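STAS/SEC14 domain-containing protein (Shewanella loihica PV-4, PDB 2Q3L) is of unknown function but adopts a SpoIIAA-like fold of the STAS type that may bind a small ligand and associate with membranes. Local coordinates at residues A56-T61 / K86-I91; L96-T101 / F112-D117; A23-G28 / I60-G65. All blocks are in the same frame, centred on the assembly; numbering follows the deposited sequence.

The three contacts illustrate how one sheet is built from successive beta-alpha-beta units. Interactions 1 and 3 share Ile60 and Thr61, where strand 54-66 turns a corner; their centres lie about 10 Å apart. Interaction 2, centred about 9 Å from interaction 1 and about 13 Å from interaction 3, joins the former through Ile90, whose O lies 2.7 Å from Phe115 N, a probable hydrogen bond. Bound MPD, likely a crystallisation additive that may still indicate a pocket, approaches all three: nearest atoms are about 4 Å from the side chains of Val88 and Phe112 and about 3 Å from that of Leu63. A sodium ion lies about 4 Å from the nearest atom of the Phe112 side chain.

Interaction 1 of 3, residues A56-T61 / K86-I91; sequences ALIDIT and KRVAII
Ile91 buries more surface than any other residue of this parallel strand pair, and both its backbone and its side chain meet strand 54-66. Its N-H points almost straight (174°) at Ile58 O, with Ile91 N and Ile58 O 2.9 Å apart, while its own carbonyl oxygen receives the N-H of Ile60. CG1 stands anti to the carbonyl carbon (chi1 -63°), and an extended second torsion (chi2 -172°) carries CD1 on to the isobutyl group of Leu57, the two side chains crossing obliquely. The 3.3 Å between Ile91 CD1 and Leu57 CD1 is shorter than a normal carbon contact, and its exact value is doubtful. The other branch lies alongside Thr61, with Ile91 CG2 4.0 Å from Thr61 CG2. Asp59 OD1 accepts the Thr61 N-H, which makes an Asx turn, and also the Thr61 hydroxyl, with 2.6 Å from Thr61 OG1 to Asp59 OD1.

Ile58 works on the opposite face of the sheet. Its CD1 packs 3.7 Å from Val88 CG1, and the whole side chain runs beside that of Ile90, pointing the same way, with Ile58 CB 4.0 Å from Ile90 CD1. Its N-H is taken by Ala89 O. Ala56, on the same face as Ile58, contributes mostly through its backbone: Ala56 N donates to Arg87 O at 3.0 Å, and Ala56 O accepts from Ala89 N at 2.9 Å, with the CA-H of Val88 also directed at this oxygen.

Around this pair, strand 19-30 hydrogen-bonds to the other edge of 56-60, and strand 111-115 flanks 87-91. Helix 118-125 covers the face bearing Leu57, Ala89 and Ile91, whereas helix 95-107 reaches Ile60 and Ile90 on the other face.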
loop_
_atom_site.group_PDB
_atom_site.type_symbol
_atom_site.label_atom_id
_atom_site.label_comp_id
_atom_site.label_asym_id
_atom_site.label_seq_id
_atom_site.Cartn_x
_atom_site.Cartn_y
_atom_site.Cartn_z
ATOM N N ALA A 56 -11.287 -5.217 23.029
ATOM C CA ALA A 56 -10.259 -4.381 22.377
ATOM C C ALA A 56 -10.623 -2.902 22.213
ATOM O O ALA A 56 -11.808 -2.522 22.209
ATOM C CB ALA A 56 -9.941 -4.956 20.989
ATOM N N LEU A 57 -9.582 -2.087 22.113
ATOM C CA LEU A 57 -9.675 -0.670 21.795
ATOM C C LEU A 57 -8.928 -0.447 20.493
ATOM O O LEU A 57 -7.795 -0.922 20.343
ATOM C CB LEU A 57 -9.047 0.187 22.902
ATOM C CG LEU A 57 -9.026 1.733 22.746
ATOM C CD1 LEU A 57 -9.098 2.441 24.033
ATOM C CD2 LEU A 57 -7.791 2.190 22.029
ATOM N N ILE A 58 -9.534 0.290 19.560
ATOM C CA ILE A 58 -8.890 0.603 18.265
ATOM C C ILE A 58 -8.989 2.108 18.099
ATOM O O ILE A 58 -10.096 2.645 18.009
ATOM C CB ILE A 58 -9.563 -0.095 17.060
ATOM C CG1 ILE A 58 -9.761 -1.589 17.341
ATOM C CG2 ILE A 58 -8.758 0.127 15.763
ATOM C CD1 ILE A 58 -10.466 -2.308 16.263
ATOM N N ASP A 59 -7.830 2.768 18.161
ATOM C CA ASP A 59 -7.715 4.217 18.001
ATOM C C ASP A 59 -7.484 4.451 16.494
ATOM O O ASP A 59 -6.475 4.020 15.905
ATOM C CB ASP A 59 -6.588 4.761 18.908
ATOM C CG ASP A 59 -6.314 6.271 18.716
ATOM O OD1 ASP A 59 -6.728 6.860 17.704
ATOM O OD2 ASP A 59 -5.626 6.867 19.569
ATOM N N ILE A 60 -8.489 5.057 15.875
ATOM C CA ILE A 60 -8.436 5.435 14.481
ATOM C C ILE A 60 -8.376 6.958 14.315
ATOM O O ILE A 60 -8.640 7.455 13.222
ATOM C CB ILE A 60 -9.643 4.846 13.672
ATOM C CG1 ILE A 60 -10.996 5.414 14.142
ATOM C CG2 ILE A 60 -9.642 3.317 13.780
ATOM C CD1 ILE A 60 -12.181 4.906 13.291
ATOM N N THR A 61 -7.988 7.683 15.368
ATOM C CA THR A 61 -7.918 9.144 15.307
ATOM C C THR A 61 -6.941 9.676 14.227
ATOM O O THR A 61 -7.138 10.775 13.689
ATOM C CB THR A 61 -7.515 9.793 16.670
ATOM O OG1 THR A 61 -6.208 9.330 17.086
ATOM C CG2 THR A 61 -8.543 9.499 17.754
ATOM N N LYS A 86 -15.765 -9.909 22.393
ATOM C CA LYS A 86 -17.113 -9.571 22.878
ATOM C C LYS A 86 -17.404 -8.094 22.769
ATOM O O LYS A 86 -18.540 -7.723 22.535
ATOM C CB LYS A 86 -17.376 -10.011 24.321
ATOM C CG LYS A 86 -16.425 -9.549 25.358
ATOM C CD LYS A 86 -16.848 -10.189 26.694
ATOM C CE LYS A 86 -15.818 -9.967 27.752
ATOM N NZ LYS A 86 -16.293 -10.573 29.038
ATOM N N ARG A 87 -16.394 -7.245 22.999
ATOM C CA ARG A 87 -16.570 -5.799 22.861
ATOM C C ARG A 87 -15.385 -5.172 22.208
ATOM O O ARG A 87 -14.258 -5.530 22.500
ATOM C CB ARG A 87 -16.807 -5.082 24.207
ATOM C CG ARG A 87 -18.057 -5.501 24.941
ATOM C CD ARG A 87 -18.311 -4.585 26.176
ATOM N NE ARG A 87 -17.373 -4.907 27.254
ATOM C CZ ARG A 87 -17.533 -5.927 28.106
ATOM N NH1 ARG A 87 -18.590 -6.712 28.010
ATOM N NH2 ARG A 87 -16.635 -6.172 29.063
ATOM N N VAL A 88 -15.669 -4.210 21.340
ATOM C CA VAL A 88 -14.663 -3.399 20.689
ATOM C C VAL A 88 -15.040 -1.899 20.760
ATOM O O VAL A 88 -16.078 -1.454 20.257
ATOM C CB VAL A 88 -14.430 -3.837 19.231
ATOM C CG1 VAL A 88 -13.218 -3.116 18.652
ATOM C CG2 VAL A 88 -14.207 -5.340 19.185
ATOM N N ALA A 89 -14.167 -1.133 21.387
ATOM C CA ALA A 89 -14.317 0.318 21.498
ATOM C C ALA A 89 -13.546 0.984 20.373
ATOM O O ALA A 89 -12.374 0.754 20.253
ATOM C CB ALA A 89 -13.750 0.801 22.813
ATOM N N ILE A 90 -14.210 1.826 19.581
ATOM C CA ILE A 90 -13.543 2.588 18.559
ATOM C C ILE A 90 -13.358 4.024 19.018
ATOM O O ILE A 90 -14.296 4.663 19.387
ATOM C CB ILE A 90 -14.352 2.614 17.268
ATOM C CG1 ILE A 90 -14.683 1.175 16.818
ATOM C CG2 ILE A 90 -13.602 3.362 16.189
ATOM C CD1 ILE A 90 -13.507 0.316 16.589
ATOM N N ILE A 91 -12.137 4.522 18.960
ATOM C CA ILE A 91 -11.820 5.884 19.350
ATOM C C ILE A 91 -11.497 6.680 18.108
ATOM O O ILE A 91 -10.542 6.379 17.410
ATOM C CB ILE A 91 -10.651 5.917 20.334
ATOM C CG1 ILE A 91 -11.083 5.184 21.593
ATOM C CG2 ILE A 91 -10.258 7.367 20.691
ATOM C CD1 ILE A 91 -10.131 5.294 22.718
#

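Interaction 2 of 3, residues L96-T101 / F112-D117; sequences LQEWAT and FKFFED
Phe114 lays its ring against the helix segment 96-101, and Glu98 makes a CH-pi contact with it. The CB of Glu98 sits over one ring face, 3.9 Å from the centroid and 25° off the normal, and Glu98 CA also lies above the plane, displaced toward the rim. Phe114 CG is anti to the backbone N (chi1 180°), and the ring lies against Glu98.

Further packing gathers on Phe114. Gln97 CB comes within 3.7 Å of Phe114 CE1, and Thr101 CG2 within 3.8 Å of Phe114 CB; the Thr101 and Phe114 side chains cross at about a right angle.

The hydrogen bonds here lie within the helix segment or lead outside the two segments. Thr101 OG1 donates to Gln97 O at 2.8 Å, so this carbonyl is gripped by the hydroxyl and by Thr101 N, which arrive from opposite faces of its plane. The Gln97 amide oxygen is held by Gln93 N. At the strand's start, Phe112 N is bound by Asn105, a sodium ligand.

Helix 95-107, packed antiparallel on the strand that follows it, makes with that strand the helix and second strand of the beta-alpha-beta unit 85-91, 95-107 and 111-115 of the SpoIIAA-like fold.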
loop_
_atom_site.group_PDB
_atom_site.type_symbol
_atom_site.label_atom_id
_atom_site.label_comp_id
_atom_site.label_asym_id
_atom_site.label_seq_id
_atom_site.Cartn_x
_atom_site.Cartn_y
_atom_site.Cartn_z
ATOM N N LEU A 96 -19.272 10.754 10.996
ATOM C CA LEU A 96 -19.086 9.847 9.872
ATOM C C LEU A 96 -18.348 8.596 10.342
ATOM O O LEU A 96 -18.678 7.476 9.935
ATOM C CB LEU A 96 -18.372 10.599 8.771
ATOM C CG LEU A 96 -18.477 10.172 7.333
ATOM C CD1 LEU A 96 -19.863 9.859 6.916
ATOM C CD2 LEU A 96 -17.936 11.302 6.536
ATOM N N GLN A 97 -17.369 8.757 11.229
ATOM C CA GLN A 97 -16.698 7.580 11.793
ATOM C C GLN A 97 -17.604 6.845 12.777
ATOM O O GLN A 97 -17.438 5.621 12.975
ATOM C CB GLN A 97 -15.376 7.932 12.510
ATOM C CG GLN A 97 -14.213 8.263 11.596
ATOM C CD GLN A 97 -12.919 8.498 12.348
ATOM O OE1 GLN A 97 -12.891 8.605 13.549
ATOM N NE2 GLN A 97 -11.845 8.568 11.627
ATOM N N GLU A 98 -18.497 7.592 13.443
ATOM C CA GLU A 98 -19.447 6.994 14.376
ATOM C C GLU A 98 -20.382 6.126 13.559
ATOM O O GLU A 98 -20.594 4.970 13.856
ATOM C CB GLU A 98 -20.247 8.047 15.148
ATOM C CG GLU A 98 -21.230 7.399 16.142
ATOM C CD GLU A 98 -22.098 8.392 16.872
ATOM O OE1 GLU A 98 -22.110 9.591 16.500
ATOM O OE2 GLU A 98 -22.769 7.956 17.830
ATOM N N TRP A 99 -20.885 6.669 12.482
ATOM C CA TRP A 99 -21.745 5.933 11.584
ATOM C C TRP A 99 -21.072 4.663 11.052
ATOM O O TRP A 99 -21.660 3.605 11.104
ATOM C CB TRP A 99 -22.203 6.854 10.444
ATOM C CG TRP A 99 -22.960 6.147 9.424
ATOM C CD1 TRP A 99 -24.283 5.863 9.452
ATOM C CD2 TRP A 99 -22.451 5.603 8.207
ATOM N NE1 TRP A 99 -24.634 5.177 8.323
ATOM C CE2 TRP A 99 -23.523 4.997 7.546
ATOM C CE3 TRP A 99 -21.193 5.584 7.606
ATOM C CZ2 TRP A 99 -23.382 4.379 6.314
ATOM C CZ3 TRP A 99 -21.045 4.947 6.397
ATOM C CH2 TRP A 99 -22.130 4.355 5.761
ATOM N N ALA A 100 -19.842 4.764 10.579
ATOM C CA ALA A 100 -19.085 3.590 10.105
ATOM C C ALA A 100 -18.884 2.531 11.180
ATOM O O ALA A 100 -18.745 1.368 10.874
ATOM C CB ALA A 100 -17.724 4.009 9.563
ATOM N N THR A 101 -18.831 2.950 12.438
ATOM C CA THR A 101 -18.691 2.031 13.575
ATOM C C THR A 101 -20.000 1.259 13.779
ATOM O O THR A 101 -19.971 0.072 14.086
ATOM C CB THR A 101 -18.288 2.815 14.855
ATOM O OG1 THR A 101 -17.005 3.428 14.637
ATOM C CG2 THR A 101 -18.149 1.896 16.027
ATOM N N PHE A 112 -19.452 -3.498 18.917
ATOM C CA PHE A 112 -18.613 -2.362 18.549
ATOM C C PHE A 112 -19.341 -1.087 18.989
ATOM O O PHE A 112 -20.508 -0.923 18.671
ATOM C CB PHE A 112 -18.442 -2.286 17.031
ATOM C CG PHE A 112 -17.380 -3.202 16.478
ATOM C CD1 PHE A 112 -17.498 -4.583 16.605
ATOM C CD2 PHE A 112 -16.296 -2.679 15.825
ATOM C CE1 PHE A 112 -16.545 -5.424 16.121
ATOM C CE2 PHE A 112 -15.332 -3.518 15.302
ATOM C CZ PHE A 112 -15.446 -4.896 15.474
ATOM N N LYS A 113 -18.642 -0.189 19.681
ATOM C CA LYS A 113 -19.215 1.103 20.108
ATOM C C LYS A 113 -18.144 2.182 19.889
ATOM O O LYS A 113 -16.952 1.949 20.141
ATOM C CB LYS A 113 -19.683 1.055 21.578
ATOM C CG LYS A 113 -20.497 2.339 22.043
ATOM C CD LYS A 113 -20.988 2.115 23.468
ATOM C CE LYS A 113 -21.520 3.395 24.121
ATOM N NZ LYS A 113 -22.517 4.094 23.278
ATOM N N PHE A 114 -18.588 3.334 19.403
ATOM C CA PHE A 114 -17.726 4.490 19.085
ATOM C C PHE A 114 -17.598 5.504 20.242
ATOM O O PHE A 114 -18.584 5.834 20.877
ATOM C CB PHE A 114 -18.313 5.221 17.861
ATOM C CG PHE A 114 -17.526 6.456 17.418
ATOM C CD1 PHE A 114 -16.422 6.337 16.566
ATOM C CD2 PHE A 114 -17.904 7.722 17.826
ATOM C CE1 PHE A 114 -15.709 7.463 16.132
ATOM C CE2 PHE A 114 -17.194 8.863 17.393
ATOM C CZ PHE A 114 -16.098 8.722 16.537
ATOM N N PHE A 115 -16.377 6.001 20.468
ATOM C CA PHE A 115 -16.085 7.060 21.448
ATOM C C PHE A 115 -15.102 8.084 20.882
ATOM O O PHE A 115 -14.370 7.790 19.945
ATOM C CB PHE A 115 -15.418 6.467 22.682
ATOM C CG PHE A 115 -16.227 5.408 23.329
ATOM C CD1 PHE A 115 -16.180 4.107 22.852
ATOM C CD2 PHE A 115 -17.064 5.711 24.393
ATOM C CE1 PHE A 115 -16.958 3.139 23.421
ATOM C CE2 PHE A 115 -17.819 4.746 24.961
ATOM C CZ PHE A 115 -17.769 3.454 24.479
ATOM N N GLU A 116 -15.112 9.278 21.463
ATOM C CA GLU A 116 -14.120 10.323 21.238
ATOM C C GLU A 116 -13.182 10.402 22.451
ATOM O O GLU A 116 -12.051 10.799 22.312
ATOM C CB GLU A 116 -14.789 11.666 20.994
ATOM C CG GLU A 116 -15.668 11.626 19.747
ATOM C CD GLU A 116 -16.087 12.983 19.222
ATOM O OE1 GLU A 116 -16.018 13.979 19.970
ATOM O OE2 GLU A 116 -16.495 13.041 18.047
ATOM N N ASP A 117 -13.657 10.027 23.637
ATOM C CA ASP A 117 -12.849 10.022 24.857
ATOM C C ASP A 117 -12.398 8.584 25.286
ATOM O O ASP A 117 -13.232 7.708 25.510
ATOM C CB ASP A 117 -13.650 10.643 25.987
ATOM C CG ASP A 117 -12.838 10.760 27.262
ATOM O OD1 ASP A 117 -11.873 11.545 27.255
ATOM O OD2 ASP A 117 -13.151 10.061 28.252
#

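Interaction 3 of 3, residues A23-G28 / I60-G65; sequences AFKAVG and ITELDG
Lys25 and Glu62 form a salt bridge, with Lys25 NZ 3.0 Å from Glu62 OE2; the hydrogen bond within it is weak. The lysine leaves its strand with CG anti to the backbone N (chi1 -177°) and stays extended to NZ, running across the glutamate, while its CE lies near both the carboxylate carbon and OE1. An alanine at Lys25 would remove the ammonium group and would probably leave the Glu62 carboxylate without this charge partner and freer to turn. Val27 lines the same glutamate chain, pointing the same way, with its methyls near OE1.

Backbone hydrogen bonding centres on Gly28. Its N-H is almost perfectly straight (177°) toward the carbonyl of the glutamate, with Gly28 N and Glu62 O 2.8 Å apart. Its carbonyl oxygen in turn takes two N-H groups from the same face of its plane, Asp64 N at 2.8 Å and Gly65 N at 3.2 Å from Gly28 O, both donors standing above that plane. The positive phi of Gly28 (73°) favours a glycine.

These are the two strands of a beta-alpha-beta unit of the SpoIIAA-like fold, 19-30 and 54-66, joined through helix 32-45. Between its two halves the second strand makes a type I turn from Ile60 to Leu63, and beside the turn a water accepts from Glu62 N at 2.9 Å and lies 2.6 Å from Ala26 O, to which it probably donates.

The apolar pair is Leu63 CD1 and Ala26 CB, 4.0 Å apart; the same leucine methyl also approaches the carbonyl oxygen of Gly28. Val27, beside Glu62, additionally packs against Met2 of the second subunit.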
loop_
_atom_site.group_PDB
_atom_site.type_symbol
_atom_site.label_atom_id
_atom_site.label_comp_id
_atom_site.label_asym_id
_atom_site.label_seq_id
_atom_site.Cartn_x
_atom_site.Cartn_y
_atom_site.Cartn_z
ATOM N N ALA A 23 -4.997 -3.435 22.539
ATOM C CA ALA A 23 -5.018 -2.074 22.015
ATOM C C ALA A 23 -4.385 -2.010 20.665
ATOM O O ALA A 23 -3.320 -2.607 20.431
ATOM C CB ALA A 23 -4.285 -1.111 22.964
ATOM N N PHE A 24 -5.047 -1.278 19.781
ATOM C CA PHE A 24 -4.555 -1.019 18.442
ATOM C C PHE A 24 -4.592 0.467 18.215
ATOM O O PHE A 24 -5.461 1.182 18.734
ATOM C CB PHE A 24 -5.468 -1.615 17.374
ATOM C CG PHE A 24 -5.680 -3.088 17.492
ATOM C CD1 PHE A 24 -6.621 -3.580 18.353
ATOM C CD2 PHE A 24 -4.968 -3.971 16.679
ATOM C CE1 PHE A 24 -6.827 -4.933 18.453
ATOM C CE2 PHE A 24 -5.172 -5.336 16.758
ATOM C CZ PHE A 24 -6.102 -5.815 17.650
ATOM N N LYS A 25 -3.667 0.929 17.396
ATOM C CA LYS A 25 -3.653 2.304 16.966
ATOM C C LYS A 25 -3.233 2.256 15.513
ATOM O O LYS A 25 -2.097 1.889 15.197
ATOM C CB LYS A 25 -2.723 3.208 17.777
ATOM C CG LYS A 25 -2.852 4.642 17.274
ATOM C CD LYS A 25 -1.941 5.621 17.908
ATOM C CE LYS A 25 -2.343 7.022 17.383
ATOM N NZ LYS A 25 -1.503 8.049 17.928
ATOM N N ALA A 26 -4.169 2.636 14.649
ATOM C CA ALA A 26 -4.004 2.609 13.212
ATOM C C ALA A 26 -3.712 4.032 12.715
ATOM O O ALA A 26 -4.483 4.968 12.964
ATOM C CB ALA A 26 -5.246 2.079 12.593
ATOM N N VAL A 27 -2.590 4.176 12.009
ATOM C CA VAL A 27 -2.124 5.487 11.564
ATOM C C VAL A 27 -1.840 5.565 10.070
ATOM O O VAL A 27 -1.197 4.703 9.504
ATOM C CB VAL A 27 -0.814 5.838 12.292
ATOM C CG1 VAL A 27 -0.297 7.189 11.835
ATOM C CG2 VAL A 27 -1.031 5.806 13.808
ATOM N N GLY A 28 -2.311 6.628 9.445
ATOM C CA GLY A 28 -2.037 6.882 8.031
ATOM C C GLY A 28 -2.799 5.970 7.110
ATOM O O GLY A 28 -3.919 5.606 7.408
ATOM N N ILE A 60 -8.489 5.057 15.875
ATOM C CA ILE A 60 -8.436 5.435 14.481
ATOM C C ILE A 60 -8.376 6.958 14.315
ATOM O O ILE A 60 -8.640 7.455 13.222
ATOM C CB ILE A 60 -9.643 4.846 13.672
ATOM C CG1 ILE A 60 -10.996 5.414 14.142
ATOM C CG2 ILE A 60 -9.642 3.317 13.780
ATOM C CD1 ILE A 60 -12.181 4.906 13.291
ATOM N N THR A 61 -7.988 7.683 15.368
ATOM C CA THR A 61 -7.918 9.144 15.307
ATOM C C THR A 61 -6.941 9.676 14.227
ATOM O O THR A 61 -7.138 10.775 13.689
ATOM C CB THR A 61 -7.515 9.793 16.670
ATOM O OG1 THR A 61 -6.208 9.330 17.086
ATOM C CG2 THR A 61 -8.543 9.499 17.754
ATOM N N GLU A 62 -5.891 8.914 13.927
ATOM C CA GLU A 62 -4.883 9.338 12.948
ATOM C C GLU A 62 -4.868 8.420 11.714
ATOM O O GLU A 62 -3.902 8.399 10.958
ATOM C CB GLU A 62 -3.514 9.381 13.623
ATOM C CG GLU A 62 -3.376 10.426 14.715
ATOM C CD GLU A 62 -2.101 10.219 15.522
ATOM O OE1 GLU A 62 -1.176 9.552 15.016
ATOM O OE2 GLU A 62 -2.020 10.710 16.674
ATOM N N LEU A 63 -5.960 7.676 11.523
ATOM C CA LEU A 63 -6.136 6.800 10.385
ATOM C C LEU A 63 -6.640 7.547 9.176
ATOM O O LEU A 63 -7.661 8.192 9.255
ATOM C CB LEU A 63 -7.161 5.719 10.721
ATOM C CG LEU A 63 -7.426 4.663 9.635
ATOM C CD1 LEU A 63 -6.147 3.946 9.217
ATOM C CD2 LEU A 63 -8.457 3.693 10.073
ATOM N N ASP A 64 -5.945 7.435 8.048
ATOM C CA ASP A 64 -6.384 8.022 6.792
ATOM C C ASP A 64 -7.216 6.971 6.037
ATOM O O ASP A 64 -8.279 7.267 5.562
ATOM C CB ASP A 64 -5.192 8.497 5.954
ATOM C CG ASP A 64 -4.368 9.630 6.641
ATOM O OD1 ASP A 64 -4.922 10.417 7.457
ATOM O OD2 ASP A 64 -3.156 9.764 6.317
ATOM N N GLY A 65 -6.760 5.731 5.955
ATOM C CA GLY A 65 -7.519 4.700 5.233
ATOM C C GLY A 65 -6.752 3.405 5.067
ATOM O O GLY A 65 -5.699 3.219 5.649
HETATM O O HOH W 1 -5.100 6.352 15.079
#